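Local coordinates for LEOA (Escherichia coli, PDB 4AUR), which is a bacterial dynamin-like GTPase of enterotoxigenic strains, probably linked to toxin secretion, that probably binds and hydrolyses GTP, at residues D211-A214 / Q215-E218; R291-D294 / E295-F299; S402-S405 / F406-L410; K545-A548 / I549-R553. All coordinates share one frame; numbering follows the deposited sequence.

Contact 1: residues D211-A214 / Q215-E218; sequences DLTA and QECE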
# COMPACT_ATOMS: atom_id res chain seq x y z
N ASP A 211 -11.39 32.82 28.09
CA ASP A 211 -11.93 32.75 26.72
C ASP A 211 -12.19 31.33 26.25
O ASP A 211 -12.03 31.08 25.07
CB ASP A 211 -10.98 33.39 25.68
CG ASP A 211 -10.40 34.75 26.11
OD1 ASP A 211 -10.77 35.29 27.18
OD2 ASP A 211 -9.56 35.28 25.34
N LEU A 212 -12.57 30.41 27.12
CA LEU A 212 -12.65 29.00 26.70
C LEU A 212 -13.77 28.77 25.72
O LEU A 212 -14.81 29.43 25.79
CB LEU A 212 -12.86 28.06 27.86
CG LEU A 212 -11.88 28.01 29.03
CD1 LEU A 212 -12.31 26.92 29.99
CD2 LEU A 212 -10.45 27.77 28.58
N THR A 213 -13.58 27.84 24.80
CA THR A 213 -14.63 27.47 23.87
C THR A 213 -15.49 26.43 24.56
O THR A 213 -15.13 25.94 25.64
CB THR A 213 -14.08 26.83 22.60
OG1 THR A 213 -13.38 25.63 22.95
CG2 THR A 213 -13.15 27.81 21.87
N ALA A 214 -16.61 26.10 23.92
CA ALA A 214 -17.55 25.15 24.50
C ALA A 214 -16.88 23.80 24.64
O ALA A 214 -17.13 23.11 25.62
CB ALA A 214 -18.81 25.04 23.66
N GLN A 215 -16.03 23.45 23.68
CA GLN A 215 -15.35 22.15 23.71
C GLN A 215 -14.30 22.06 24.80
O GLN A 215 -14.14 21.02 25.43
CB GLN A 215 -14.73 21.82 22.36
CG GLN A 215 -15.69 21.08 21.43
CD GLN A 215 -15.38 21.31 19.96
OE1 GLN A 215 -14.40 20.79 19.42
NE2 GLN A 215 -16.23 22.10 19.30
N GLU A 216 -13.58 23.15 25.01
CA GLU A 216 -12.61 23.22 26.09
C GLU A 216 -13.31 23.12 27.42
O GLU A 216 -12.85 22.41 28.30
CB GLU A 216 -11.81 24.51 26.01
CG GLU A 216 -10.86 24.55 24.82
CD GLU A 216 -10.18 25.89 24.66
OE1 GLU A 216 -10.87 26.91 24.49
OE2 GLU A 216 -8.94 25.92 24.70
N CYS A 217 -14.45 23.78 27.56
CA CYS A 217 -15.26 23.66 28.78
C CYS A 217 -15.57 22.21 29.18
O CYS A 217 -15.47 21.86 30.35
CB CYS A 217 -16.53 24.48 28.67
SG CYS A 217 -16.18 26.23 28.86
N GLU A 218 -15.93 21.38 28.22
CA GLU A 218 -16.18 19.98 28.48
C GLU A 218 -14.90 19.24 28.91
O GLU A 218 -14.96 18.28 29.69
CB GLU A 218 -16.75 19.32 27.21
CG GLU A 218 -18.08 19.89 26.73
CD GLU A 218 -18.55 19.28 25.41
OE1 GLU A 218 -19.06 18.13 25.45
OE2 GLU A 218 -18.41 19.93 24.33
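Thr213 sits at the N-cap of helix 214-219, and the first turn closes with Cys217 N bonded to Thr213 O at 3.0 Å. The next backbone bond, from Glu218 N to Ala214 O, is weak. The Thr213 side chain reaches forward over the start of the helix. Its OG1 lies between the backbone N and the carbonyl carbon, with chi1 at 62°. From there it accepts the amide of Glu216 at 3.2 Å from Glu216 N to Thr213 OG1. The Glu216 chain runs extended in the reverse direction. Its OE1 takes Thr213 N at 2.9 Å in a nearly straight bond of 167°, using the lone pair turned away from OE2. The Thr213 hydroxyl also donates to Glu216 OE1, from the same anti side but 30° out of the carboxylate plane. OE1 is therefore gripped twice by one residue, which, with the salt bridge of OE2 to Arg164 of helix 156-165, restricts the rotation of the carboxylate. Beside the cap, Leu212 CB rests against Cys217 SG at 3.9 Å. Leu212 is buried and also packs on Leu169, Leu220 and Gln207. The reciprocal bonds of Thr213 and Glu216 make this a classic capping box, here starting a short surface helix after helix 188-209.

Contact 2: residues R291-D294 / E295-F299; sequences RHLD and ELNTF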
# COMPACT_ATOMS: atom_id res chain seq x y z
N ARG A 291 2.37 2.98 2.84
CA ARG A 291 1.27 3.33 1.97
C ARG A 291 1.72 3.33 0.52
O ARG A 291 0.90 3.10 -0.37
CB ARG A 291 0.79 4.71 2.37
CG ARG A 291 -0.36 5.34 1.60
CD ARG A 291 -0.89 6.62 2.29
NE ARG A 291 -0.28 7.87 1.80
CZ ARG A 291 -0.37 8.34 0.55
NH1 ARG A 291 -1.06 7.67 -0.39
NH2 ARG A 291 0.22 9.48 0.21
N HIS A 292 3.01 3.59 0.28
CA HIS A 292 3.58 3.59 -1.07
C HIS A 292 4.35 2.33 -1.39
O HIS A 292 4.63 2.08 -2.56
CB HIS A 292 4.55 4.74 -1.22
CG HIS A 292 3.90 6.07 -1.29
ND1 HIS A 292 3.00 6.40 -2.27
CD2 HIS A 292 4.05 7.17 -0.53
CE1 HIS A 292 2.60 7.64 -2.10
NE2 HIS A 292 3.23 8.13 -1.04
N LEU A 293 4.73 1.55 -0.38
CA LEU A 293 5.16 0.16 -0.61
C LEU A 293 3.93 -0.66 -1.06
O LEU A 293 4.05 -1.63 -1.80
CB LEU A 293 5.79 -0.45 0.63
CG LEU A 293 6.34 -1.88 0.50
CD1 LEU A 293 7.22 -2.00 -0.74
CD2 LEU A 293 7.10 -2.41 1.71
N ASP A 294 2.73 -0.29 -0.62
CA ASP A 294 1.57 -1.07 -1.00
C ASP A 294 1.32 -0.87 -2.48
O ASP A 294 1.00 -1.81 -3.20
CB ASP A 294 0.34 -0.70 -0.21
CG ASP A 294 -0.74 -1.72 -0.36
OD1 ASP A 294 -0.49 -2.93 -0.21
OD2 ASP A 294 -1.87 -1.30 -0.63
N GLU A 295 1.50 0.37 -2.92
CA GLU A 295 1.42 0.70 -4.32
C GLU A 295 2.47 -0.11 -5.04
O GLU A 295 2.14 -0.85 -5.94
CB GLU A 295 1.64 2.18 -4.54
CG GLU A 295 0.43 3.04 -4.22
CD GLU A 295 0.81 4.51 -4.07
OE1 GLU A 295 2.02 4.79 -4.23
OE2 GLU A 295 -0.06 5.37 -3.79
N LEU A 296 3.73 -0.03 -4.62
CA LEU A 296 4.80 -0.75 -5.33
C LEU A 296 4.54 -2.24 -5.40
O LEU A 296 4.80 -2.84 -6.43
CB LEU A 296 6.18 -0.50 -4.72
CG LEU A 296 7.33 -1.24 -5.37
CD1 LEU A 296 7.40 -0.86 -6.83
CD2 LEU A 296 8.64 -0.95 -4.72
N ASN A 297 4.04 -2.84 -4.32
CA ASN A 297 3.77 -4.27 -4.32
C ASN A 297 2.73 -4.62 -5.36
O ASN A 297 2.86 -5.61 -6.05
CB ASN A 297 3.28 -4.79 -2.92
CG ASN A 297 4.32 -4.66 -1.80
OD1 ASN A 297 3.95 -4.61 -0.63
ND2 ASN A 297 5.61 -4.62 -2.12
N THR A 298 1.68 -3.81 -5.45
CA THR A 298 0.62 -4.00 -6.40
C THR A 298 1.19 -4.03 -7.80
O THR A 298 0.77 -4.80 -8.64
CB THR A 298 -0.43 -2.87 -6.37
OG1 THR A 298 -1.01 -2.77 -5.08
CG2 THR A 298 -1.54 -3.14 -7.37
N PHE A 299 2.17 -3.17 -8.06
CA PHE A 299 2.71 -3.07 -9.40
C PHE A 299 3.58 -4.26 -9.68
O PHE A 299 3.50 -4.81 -10.74
CB PHE A 299 3.54 -1.80 -9.64
CG PHE A 299 4.39 -1.92 -10.86
CD1 PHE A 299 3.80 -1.99 -12.11
CD2 PHE A 299 5.74 -2.09 -10.76
CE1 PHE A 299 4.55 -2.17 -13.25
CE2 PHE A 299 6.50 -2.28 -11.89
CZ PHE A 299 5.91 -2.32 -13.14
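Asp294 O is gripped twice by Thr298, at 2.9 Å from Thr298 OG1 and at 3.1 Å from Thr298 N. The two donors reach the carbonyl from opposite faces of its plane. This is the usual i to i+4 pattern of an alpha helix, with the threonine hydroxyl added to it. The segment belongs to the long helix 275-343 of the dynamin-like helical domain. A chi1 of -59° sets Thr298 OG1 beside its own backbone N, within reach of the carbonyl one turn earlier. Leu296 N and Asn297 N continue the helical bonding to His292 O and Leu293 O. Elsewhere on the helix, Leu293 CD1 stands 4.4 Å from Leu296 CD2, a loose apolar contact. Leu293 also packs on Leu556 and Gln560 of helix 547-567. Phe299 is buried among helices 368-408, 430-447 and 547-567. Around the helix, Glu295 runs extended alongside the buried His292, and the two side chains point the same way. Glu295 also touches Leu410 and Ala414. Arg291 NH1 is 4.2 Å from Glu295 OE2, too long for a salt bridge, and the oxygen lies well out of the guanidinium plane. The positive charge of Arg291 would still be expected to favour a charged Glu295. His292 ND1 donates to Glu295 OE1 at 2.7 Å, within the imidazole plane but from above the carboxylate plane.

Contact 3: residues S402-S405 / F406-L410; sequences SSES and FLSGL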
# COMPACT_ATOMS: atom_id res chain seq x y z
N SER A 402 -2.39 -1.64 -18.82
CA SER A 402 -3.01 -1.44 -17.51
C SER A 402 -1.95 -1.26 -16.42
O SER A 402 -2.25 -0.75 -15.36
CB SER A 402 -3.96 -2.58 -17.16
OG SER A 402 -3.24 -3.79 -17.13
N SER A 403 -0.74 -1.72 -16.67
CA SER A 403 0.37 -1.41 -15.80
C SER A 403 0.75 0.06 -16.00
O SER A 403 0.89 0.80 -15.03
CB SER A 403 1.57 -2.31 -16.09
OG SER A 403 1.24 -3.66 -15.87
N GLU A 404 0.88 0.49 -17.25
CA GLU A 404 1.18 1.89 -17.54
C GLU A 404 0.21 2.78 -16.78
O GLU A 404 0.59 3.78 -16.16
CB GLU A 404 1.04 2.16 -19.03
CG GLU A 404 1.11 3.66 -19.38
CD GLU A 404 0.44 4.06 -20.70
OE1 GLU A 404 -0.38 3.27 -21.28
OE2 GLU A 404 0.74 5.19 -21.16
N SER A 405 -1.06 2.40 -16.86
CA SER A 405 -2.17 3.17 -16.33
C SER A 405 -2.21 3.14 -14.81
O SER A 405 -2.68 4.07 -14.19
CB SER A 405 -3.46 2.62 -16.94
OG SER A 405 -4.63 3.14 -16.36
N PHE A 406 -1.72 2.07 -14.20
CA PHE A 406 -1.61 2.00 -12.75
C PHE A 406 -0.52 2.97 -12.32
O PHE A 406 -0.78 3.89 -11.53
CB PHE A 406 -1.29 0.59 -12.28
CG PHE A 406 -1.07 0.50 -10.79
CD1 PHE A 406 -2.14 0.48 -9.93
CD2 PHE A 406 0.20 0.45 -10.26
CE1 PHE A 406 -1.95 0.41 -8.55
CE2 PHE A 406 0.39 0.35 -8.90
CZ PHE A 406 -0.68 0.35 -8.05
N LEU A 407 0.67 2.78 -12.87
CA LEU A 407 1.81 3.66 -12.62
C LEU A 407 1.58 5.13 -12.96
O LEU A 407 2.25 5.98 -12.41
CB LEU A 407 3.03 3.19 -13.40
CG LEU A 407 3.61 1.82 -13.05
CD1 LEU A 407 4.69 1.49 -14.05
CD2 LEU A 407 4.23 1.79 -11.68
N SER A 408 0.66 5.46 -13.85
CA SER A 408 0.45 6.87 -14.20
C SER A 408 -0.33 7.57 -13.11
O SER A 408 -0.16 8.78 -12.92
CB SER A 408 -0.30 7.00 -15.53
OG SER A 408 0.53 6.64 -16.63
N GLY A 409 -1.18 6.82 -12.40
CA GLY A 409 -2.00 7.34 -11.31
C GLY A 409 -1.32 7.38 -9.96
O GLY A 409 -1.95 7.73 -8.96
N LEU A 410 -0.04 7.03 -9.89
CA LEU A 410 0.66 7.05 -8.62
C LEU A 410 1.22 8.43 -8.33
O LEU A 410 1.29 8.82 -7.17
CB LEU A 410 1.79 6.01 -8.60
CG LEU A 410 1.30 4.56 -8.72
CD1 LEU A 410 2.47 3.60 -8.56
CD2 LEU A 410 0.20 4.23 -7.73
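The Phe406 ring carries Leu410 CD2 over one face, 3.9 Å above the plane and offset toward the rim. At the root of the side chain, Phe406 CB lies 3.5 Å from both Ser402 O and Ser403 O. These carbonyls belong to the last turns of helix 368-408. With CG opposite the backbone N, chi1 176°, the ring swings clear of the preceding turn and toward the neighbouring helix. Phe406 N bonds to Ser402 O at 3.1 Å, and it has a weak second bond to Ser403 O. Leu407 N makes a straighter bond to Ser403 O, 2.9 Å long with an angle of 166°. Leu407 is buried, and its CG stands 3.5 Å from the same Ser403 O. Phe406 meets Thr298 of helix 275-343, while Leu407 packs against Phe299 of that helix and Leu433 of helix 430-447. One turn on, Ser408 OG folds back and donates to Glu404 O at 2.9 Å, from above the carbonyl plane. Ser408 N also reaches that oxygen, but only weakly. Ser408 OG has a further partner in Lys434, and Ser402 OG is bonded to Gln399 O and to Lys302. The chemistry is thus divided. Phe406 and Leu407 give the helix end an apolar side against its neighbours, while the hydroxyls of Ser402 and Ser408 each bond to a carbonyl of the preceding turn and to a lysine.

Contact 4: residues K545-A548 / I549-R553; sequences KSQA and IRDNR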
# COMPACT_ATOMS: atom_id res chain seq x y z
N LYS A 545 14.47 -7.18 -17.38
CA LYS A 545 14.54 -5.78 -16.97
C LYS A 545 13.72 -5.51 -15.72
O LYS A 545 13.77 -4.42 -15.14
CB LYS A 545 14.00 -4.89 -18.09
CG LYS A 545 14.76 -4.97 -19.40
CD LYS A 545 14.29 -3.89 -20.36
CE LYS A 545 15.27 -3.71 -21.52
NZ LYS A 545 15.47 -4.98 -22.27
N SER A 546 12.97 -6.51 -15.29
CA SER A 546 12.13 -6.38 -14.12
C SER A 546 12.84 -6.75 -12.83
O SER A 546 12.25 -6.65 -11.77
CB SER A 546 10.88 -7.22 -14.33
OG SER A 546 10.19 -6.76 -15.50
N GLN A 547 14.10 -7.13 -12.89
CA GLN A 547 14.75 -7.63 -11.70
C GLN A 547 15.03 -6.55 -10.72
O GLN A 547 14.91 -6.75 -9.53
CB GLN A 547 16.06 -8.34 -12.02
CG GLN A 547 16.46 -9.31 -10.92
CD GLN A 547 15.48 -10.47 -10.80
OE1 GLN A 547 15.08 -10.84 -9.70
NE2 GLN A 547 15.08 -11.04 -11.94
N ALA A 548 15.44 -5.39 -11.19
CA ALA A 548 15.96 -4.39 -10.28
C ALA A 548 14.91 -3.97 -9.25
O ALA A 548 15.26 -3.68 -8.08
CB ALA A 548 16.50 -3.20 -11.04
N ILE A 549 13.63 -3.91 -9.64
CA ILE A 549 12.59 -3.57 -8.66
C ILE A 549 12.31 -4.73 -7.75
O ILE A 549 12.04 -4.53 -6.58
CB ILE A 549 11.20 -3.15 -9.21
CG1 ILE A 549 11.00 -3.57 -10.65
CG2 ILE A 549 10.94 -1.66 -9.00
CD1 ILE A 549 9.55 -3.55 -11.06
N ARG A 550 12.31 -5.94 -8.30
CA ARG A 550 12.08 -7.11 -7.50
C ARG A 550 13.11 -7.18 -6.38
O ARG A 550 12.73 -7.42 -5.24
CB ARG A 550 12.13 -8.36 -8.34
CG ARG A 550 10.96 -8.51 -9.28
CD ARG A 550 11.21 -9.77 -10.11
NE ARG A 550 10.38 -9.89 -11.31
CZ ARG A 550 10.60 -10.79 -12.28
NH1 ARG A 550 11.62 -11.65 -12.19
NH2 ARG A 550 9.80 -10.84 -13.34
N ASP A 551 14.38 -6.94 -6.69
CA ASP A 551 15.42 -6.86 -5.67
C ASP A 551 15.02 -5.85 -4.60
O ASP A 551 15.20 -6.10 -3.40
CB ASP A 551 16.77 -6.41 -6.25
CG ASP A 551 17.39 -7.43 -7.22
OD1 ASP A 551 16.80 -8.53 -7.44
OD2 ASP A 551 18.48 -7.13 -7.78
N ASN A 552 14.51 -4.71 -5.02
CA ASN A 552 14.20 -3.62 -4.11
C ASN A 552 12.96 -3.88 -3.31
O ASN A 552 12.90 -3.59 -2.12
CB ASN A 552 14.05 -2.29 -4.86
CG ASN A 552 15.36 -1.55 -4.99
OD1 ASN A 552 15.85 -0.96 -4.03
ND2 ASN A 552 15.96 -1.60 -6.17
N ARG A 553 11.96 -4.41 -3.97
CA ARG A 553 10.70 -4.63 -3.31
C ARG A 553 10.88 -5.64 -2.19
O ARG A 553 10.23 -5.54 -1.16
CB ARG A 553 9.70 -5.12 -4.31
CG ARG A 553 8.30 -5.18 -3.79
CD ARG A 553 7.65 -6.46 -4.28
NE ARG A 553 8.10 -7.60 -3.49
CZ ARG A 553 7.60 -7.91 -2.30
NH1 ARG A 553 6.67 -7.15 -1.77
NH2 ARG A 553 8.03 -8.95 -1.63
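Ser546 CB lies over one face of the Arg550 guanidinium, 3.9 Å from Arg550 NH2. The Arg550 chain runs extended from CG to NE, and its CG passes 3.4 Å from Ser546 O. A bend at chi2, 65°, brings the Gln547 amide across Arg550 at about a right angle, amide and guanidinium planes 90° apart. Gln547 CG also touches Asp551 OD1 at 3.6 Å. Asp551 N donates to Gln547 O at 2.9 Å, in a bond of 171°. Ala548 O takes the amide of Asn552, with ND2 at 2.9 Å, and a weak second bond from Asn552 N. The side chain thus reinforces the backbone bond of this turn. On another side of the helix, Ile549 CG1 rests 3.5 Å from Ser546 O. Ile549 is buried and packs on Phe299 and Val300 of helix 275-343 and on Leu433 of helix 430-447. Further out, the OG of the buried Ser546 is hydrogen-bonded to Leu542 O and Asn303. Asp304 forms a weak, long ion pair with Arg550. This is the start of helix 547-567 and the residues leading into it, just after helix 530-544, in the helical bundle of a dynamin-like protein.

In the fold
The four contacts follow one another along the chain. Contact 1 stands apart, near the sheet-bearing end that holds a probable P-loop and is consistent with a GTPase domain. Its centre is about 43 to 55 Å from the centres of the others. Contacts 2, 3 and 4 sit on helices 275-343, 368-408 and 547-567 of the elongated helical part. Contact 2 touches both of the others, with centres about 12 Å from contact 3 and about 13 Å from contact 4. Contacts 3 and 4 do not touch, their nearest atoms being about 8 Å apart. Segment 291-299 thus joins distant parts of the sequence within one bundle, as in dynamin-like proteins.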